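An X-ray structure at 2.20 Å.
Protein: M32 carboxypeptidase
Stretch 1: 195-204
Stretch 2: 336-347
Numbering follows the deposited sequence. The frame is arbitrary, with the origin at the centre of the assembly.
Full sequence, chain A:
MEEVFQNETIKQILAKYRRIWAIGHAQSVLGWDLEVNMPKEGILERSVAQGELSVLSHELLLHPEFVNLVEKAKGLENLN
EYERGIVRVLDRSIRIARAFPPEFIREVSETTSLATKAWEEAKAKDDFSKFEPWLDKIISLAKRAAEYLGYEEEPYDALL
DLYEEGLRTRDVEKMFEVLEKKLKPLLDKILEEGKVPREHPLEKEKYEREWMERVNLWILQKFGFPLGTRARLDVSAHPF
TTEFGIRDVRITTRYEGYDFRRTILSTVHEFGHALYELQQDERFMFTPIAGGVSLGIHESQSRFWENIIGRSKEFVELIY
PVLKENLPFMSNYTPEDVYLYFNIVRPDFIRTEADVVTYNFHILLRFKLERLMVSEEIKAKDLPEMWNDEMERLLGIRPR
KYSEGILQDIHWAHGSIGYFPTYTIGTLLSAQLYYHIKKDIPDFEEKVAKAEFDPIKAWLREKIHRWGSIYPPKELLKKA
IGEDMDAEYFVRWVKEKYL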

# COMPACT_ATOMS: atom_id res chain seq x y z
N LYS A 195 18.86 29.31 -33.65
CA LYS A 195 17.97 28.28 -34.17
C LYS A 195 16.81 28.11 -33.19
O LYS A 195 15.80 28.81 -33.29
N VAL A 196 16.96 27.18 -32.25
CA VAL A 196 15.93 26.94 -31.26
C VAL A 196 16.05 28.00 -30.17
O VAL A 196 17.15 28.46 -29.86
N PRO A 197 14.92 28.42 -29.59
CA PRO A 197 14.93 29.44 -28.54
C PRO A 197 15.38 28.93 -27.18
O PRO A 197 15.42 27.73 -26.92
N ARG A 198 15.73 29.87 -26.30
CA ARG A 198 16.19 29.52 -24.97
C ARG A 198 15.02 29.52 -23.99
O ARG A 198 15.17 29.12 -22.83
N GLU A 199 13.87 29.97 -24.46
CA GLU A 199 12.66 30.03 -23.63
C GLU A 199 11.44 30.11 -24.54
O GLU A 199 11.57 30.31 -25.75
N HIS A 200 10.26 29.95 -23.96
CA HIS A 200 9.02 30.00 -24.73
C HIS A 200 7.90 30.52 -23.84
O HIS A 200 7.86 30.24 -22.64
N PRO A 201 6.96 31.31 -24.41
CA PRO A 201 5.86 31.84 -23.60
C PRO A 201 4.96 30.76 -22.98
O PRO A 201 4.34 30.99 -21.94
N LEU A 202 4.91 29.59 -23.61
CA LEU A 202 4.10 28.49 -23.11
C LEU A 202 4.54 28.03 -21.71
O LEU A 202 3.80 27.36 -21.00
N GLU A 203 5.76 28.42 -21.32
CA GLU A 203 6.28 28.07 -20.00
C GLU A 203 5.50 28.80 -18.91
O GLU A 203 5.44 28.33 -17.77
N LYS A 204 4.92 29.94 -19.25
CA LYS A 204 4.18 30.73 -18.28
C LYS A 204 2.69 30.44 -18.23
O LYS A 204 2.01 30.78 -17.27
N GLU A 336 3.92 24.00 -34.18
CA GLU A 336 5.36 24.30 -34.26
C GLU A 336 5.74 24.99 -32.95
O GLU A 336 6.83 24.80 -32.42
N ASP A 337 4.82 25.79 -32.43
CA ASP A 337 5.04 26.49 -31.17
C ASP A 337 5.22 25.46 -30.07
O ASP A 337 6.04 25.64 -29.17
N VAL A 338 4.46 24.37 -30.15
CA VAL A 338 4.56 23.32 -29.15
C VAL A 338 5.87 22.59 -29.37
O VAL A 338 6.54 22.22 -28.41
N TYR A 339 6.23 22.39 -30.63
CA TYR A 339 7.48 21.72 -30.93
C TYR A 339 8.67 22.47 -30.33
O TYR A 339 9.41 21.92 -29.53
N LEU A 340 8.85 23.73 -30.73
CA LEU A 340 9.97 24.54 -30.22
C LEU A 340 9.98 24.56 -28.69
O LEU A 340 11.04 24.52 -28.06
N TYR A 341 8.80 24.61 -28.10
CA TYR A 341 8.63 24.61 -26.65
C TYR A 341 9.23 23.32 -26.07
O TYR A 341 10.04 23.37 -25.14
N PHE A 342 8.84 22.18 -26.64
CA PHE A 342 9.33 20.88 -26.18
C PHE A 342 10.82 20.64 -26.41
O PHE A 342 11.39 19.70 -25.86
N ASN A 343 11.45 21.48 -27.22
CA ASN A 343 12.86 21.29 -27.53
C ASN A 343 13.77 22.47 -27.24
O ASN A 343 14.87 22.55 -27.77
N ILE A 344 13.31 23.38 -26.40
CA ILE A 344 14.13 24.53 -26.05
C ILE A 344 15.51 24.05 -25.61
O ILE A 344 15.68 22.92 -25.14
N VAL A 345 16.51 24.91 -25.79
CA VAL A 345 17.87 24.59 -25.39
C VAL A 345 18.41 25.80 -24.67
O VAL A 345 18.43 26.89 -25.23
N ARG A 346 18.84 25.61 -23.43
CA ARG A 346 19.35 26.72 -22.65
C ARG A 346 20.20 26.27 -21.48
O ARG A 346 19.72 25.63 -20.55
N PRO A 347 21.50 26.59 -21.52
CA PRO A 347 22.34 26.19 -20.39
C PRO A 347 21.77 26.91 -19.17
O PRO A 347 21.41 28.08 -19.26

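Packing of the loop and short 3-10 segment 195-204 against the helix that runs on from earlier in the chain through the first part of 336-347, and against the extended residues that follow it, burying 784 Å² in all. The two backbones come closest near R198 and R346, whose CA atoms lie 4.8 Å apart. Here the main chains are joined by one well-aligned hydrogen bond, from V345 N to P197 O (3.2 Å, 166° at the hydrogen). P197 O also receives a CA-H...O contact from I344 CA (3.6 Å), and a second such contact runs the other way, from R198 CA to V345 O (3.5 Å).

The polar centre is R346, whose CB points toward stretch 1. Its chi1 (142°) and chi2 (-120°) lie between wells and chi3 is m; the resulting bent chain brings the guanidinium to a carbonyl and a carboxylate together. R198 O accepts two weak hydrogen bonds, from R346 NE (2.7 Å) and R346 NH2 (3.0 Å), both short but poorly angled at 127° and 120°. R346 NH2 also donates to E203 OE1 (2.8 Å), the closest contact of a salt bridge, and weakly to E203 OE2 (3.4 Å), so both carboxylate oxygens have the same nitrogen as partner. The carboxylate meets the guanidinium at its edge. E203 sets out sideways, but its m, t side chain carries the acid group nearer to stretch 2. R198, by contrast, extends into an exposed position; its CB packs 3.9 Å from R346 CB, while its own guanidinium has no hydrogen-bonding partner in stretch 2.

I344 (m, t) starts out sideways, but its end comes nearer to stretch 1: its CD1 lies 3.1 Å from E199 C and 3.4 Å from H200 CB, and its CG1 lies 4.2 Å from P197 CG. P197 also meets the helix through its CD, 4.2 Å from L340 CD2. V196 (m) points in, and its CG2 touches V345 CG2 at 3.7 Å.

H200 (chi1 t) points toward the helix and lays one ring face over its backbone, with Y341 CB 4.0 Å from the ring centroid in a CH-pi contact. D337 O lies over that same face, 3.3 Å from H200 CE1. H200 NE2 is 3.4 Å from D337 O, but the angle is too poor for a hydrogen bond; D337 O instead accepts from Y341 N (3.1 Å) within the helix. The H200 and Y341 rings are oblique, their planes at 36°.

Y341 (chi1 t) is buried, with L202 CB almost exactly on the ring normal, 3.7 Å from the centroid, and E203 CG at the ring edge, 3.7 Å from Y341 CE1. L202 (m, t) also points in, setting its CD1 3.8 Å from Y341 CD2 and 4.5 Å from V338 CG2. The Y341 hydroxyl is hydrogen-bonded elsewhere in the structure. N343 (m) turns its amide away from stretch 1, and its ND2 donates to Y339 O (3.1 Å, 173°). P201 and K204 point away from the contact.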

# COMPACT_ATOMS: atom_id res chain seq x y z
CB LYS A 195 18.72 26.95 -34.32
CG LYS A 195 19.78 26.92 -35.42
CD LYS A 195 19.14 26.92 -36.81
CE LYS A 195 20.19 26.88 -37.91
NZ LYS A 195 21.10 25.71 -37.78
CB VAL A 196 16.07 25.54 -30.63
CG1 VAL A 196 15.80 24.47 -31.69
CG2 VAL A 196 17.46 25.37 -30.04
CB PRO A 197 13.48 29.93 -28.53
CG PRO A 197 12.72 28.68 -28.86
CD PRO A 197 13.54 28.08 -29.98
CB ARG A 198 17.25 30.51 -24.50
CG ARG A 198 18.55 30.47 -25.28
CD ARG A 198 19.61 31.25 -24.51
NE ARG A 198 20.94 31.17 -25.10
CZ ARG A 198 22.05 31.46 -24.44
NH1 ARG A 198 21.98 31.84 -23.17
NH2 ARG A 198 23.23 31.37 -25.04
CB GLU A 199 12.70 31.24 -22.71
CG GLU A 199 12.76 32.56 -23.46
CD GLU A 199 12.81 33.75 -22.53
OE1 GLU A 199 12.86 34.89 -23.04
OE2 GLU A 199 12.79 33.54 -21.29
CB HIS A 200 8.66 28.60 -25.23
CG HIS A 200 7.66 28.60 -26.34
ND1 HIS A 200 8.01 28.74 -27.66
CD2 HIS A 200 6.30 28.54 -26.31
CE1 HIS A 200 6.91 28.77 -28.40
NE2 HIS A 200 5.87 28.66 -27.61
CB PRO A 201 5.12 32.76 -24.58
CG PRO A 201 5.41 32.15 -25.92
CD PRO A 201 6.87 31.78 -25.80
CB LEU A 202 4.15 27.32 -24.10
CG LEU A 202 3.21 27.45 -25.30
CD1 LEU A 202 3.45 26.32 -26.31
CD2 LEU A 202 1.76 27.44 -24.81
CB GLU A 203 7.75 28.46 -19.86
CG GLU A 203 8.69 27.81 -20.84
CD GLU A 203 10.14 27.99 -20.43
OE1 GLU A 203 11.02 27.62 -21.22
OE2 GLU A 203 10.39 28.50 -19.31
CB LYS A 204 4.42 32.22 -18.54
CG LYS A 204 5.87 32.65 -18.31
CD LYS A 204 6.12 34.12 -18.64
CE LYS A 204 7.58 34.49 -18.39
NZ LYS A 204 7.89 35.88 -18.80
CB GLU A 336 5.68 25.23 -35.43
CG GLU A 336 6.38 24.56 -36.62
CD GLU A 336 7.78 24.04 -36.29
OE1 GLU A 336 8.64 24.85 -35.88
OE2 GLU A 336 8.02 22.83 -36.46
CB ASP A 337 3.84 27.38 -30.84
CG ASP A 337 3.95 28.76 -31.46
OD1 ASP A 337 2.90 29.43 -31.60
OD2 ASP A 337 5.08 29.18 -31.80
CB VAL A 338 3.37 22.33 -29.25
CG1 VAL A 338 3.53 21.24 -28.19
CG2 VAL A 338 2.04 23.07 -29.05
CB TYR A 339 7.70 21.57 -32.43
CG TYR A 339 8.97 20.82 -32.73
CD1 TYR A 339 9.03 19.43 -32.59
CD2 TYR A 339 10.15 21.50 -33.06
CE1 TYR A 339 10.23 18.74 -32.77
CE2 TYR A 339 11.35 20.81 -33.24
CZ TYR A 339 11.39 19.44 -33.10
OH TYR A 339 12.58 18.76 -33.26
CB LEU A 340 9.88 25.97 -30.77
CG LEU A 340 10.01 26.14 -32.30
CD1 LEU A 340 9.73 27.58 -32.69
CD2 LEU A 340 11.41 25.71 -32.77
CB TYR A 341 7.14 24.74 -26.35
CG TYR A 341 6.72 24.54 -24.92
CD1 TYR A 341 7.39 25.17 -23.87
CD2 TYR A 341 5.61 23.75 -24.61
CE1 TYR A 341 6.97 25.02 -22.55
CE2 TYR A 341 5.17 23.60 -23.30
CZ TYR A 341 5.85 24.24 -22.27
OH TYR A 341 5.40 24.10 -20.98
CB PHE A 342 8.56 19.75 -26.89
CG PHE A 342 7.26 19.37 -26.24
CD1 PHE A 342 6.53 20.29 -25.50
CD2 PHE A 342 6.74 18.09 -26.41
CE1 PHE A 342 5.30 19.94 -24.95
CE2 PHE A 342 5.52 17.73 -25.86
CZ PHE A 342 4.80 18.66 -25.13
CB ASN A 343 13.00 20.90 -29.00
CG ASN A 343 12.52 19.50 -29.27
OD1 ASN A 343 13.30 18.57 -29.31
ND2 ASN A 343 11.21 19.34 -29.45
CB ILE A 344 13.46 25.33 -24.93
CG1 ILE A 344 12.30 26.14 -25.51
CG2 ILE A 344 14.47 26.25 -24.25
CD1 ILE A 344 11.60 27.01 -24.51
CB VAL A 345 18.77 24.26 -26.59
CG1 VAL A 345 20.20 24.06 -26.11
CG2 VAL A 345 18.27 23.01 -27.28
CB ARG A 346 18.18 27.58 -22.17
CG ARG A 346 18.32 28.15 -20.77
CD ARG A 346 17.17 27.66 -19.90
NE ARG A 346 15.89 28.22 -20.34
CZ ARG A 346 14.70 27.74 -19.98
NH1 ARG A 346 14.62 26.69 -19.17
NH2 ARG A 346 13.59 28.32 -20.42
CB PRO A 347 23.73 26.68 -20.79
CG PRO A 347 23.44 27.83 -21.71
CD PRO A 347 22.29 27.31 -22.53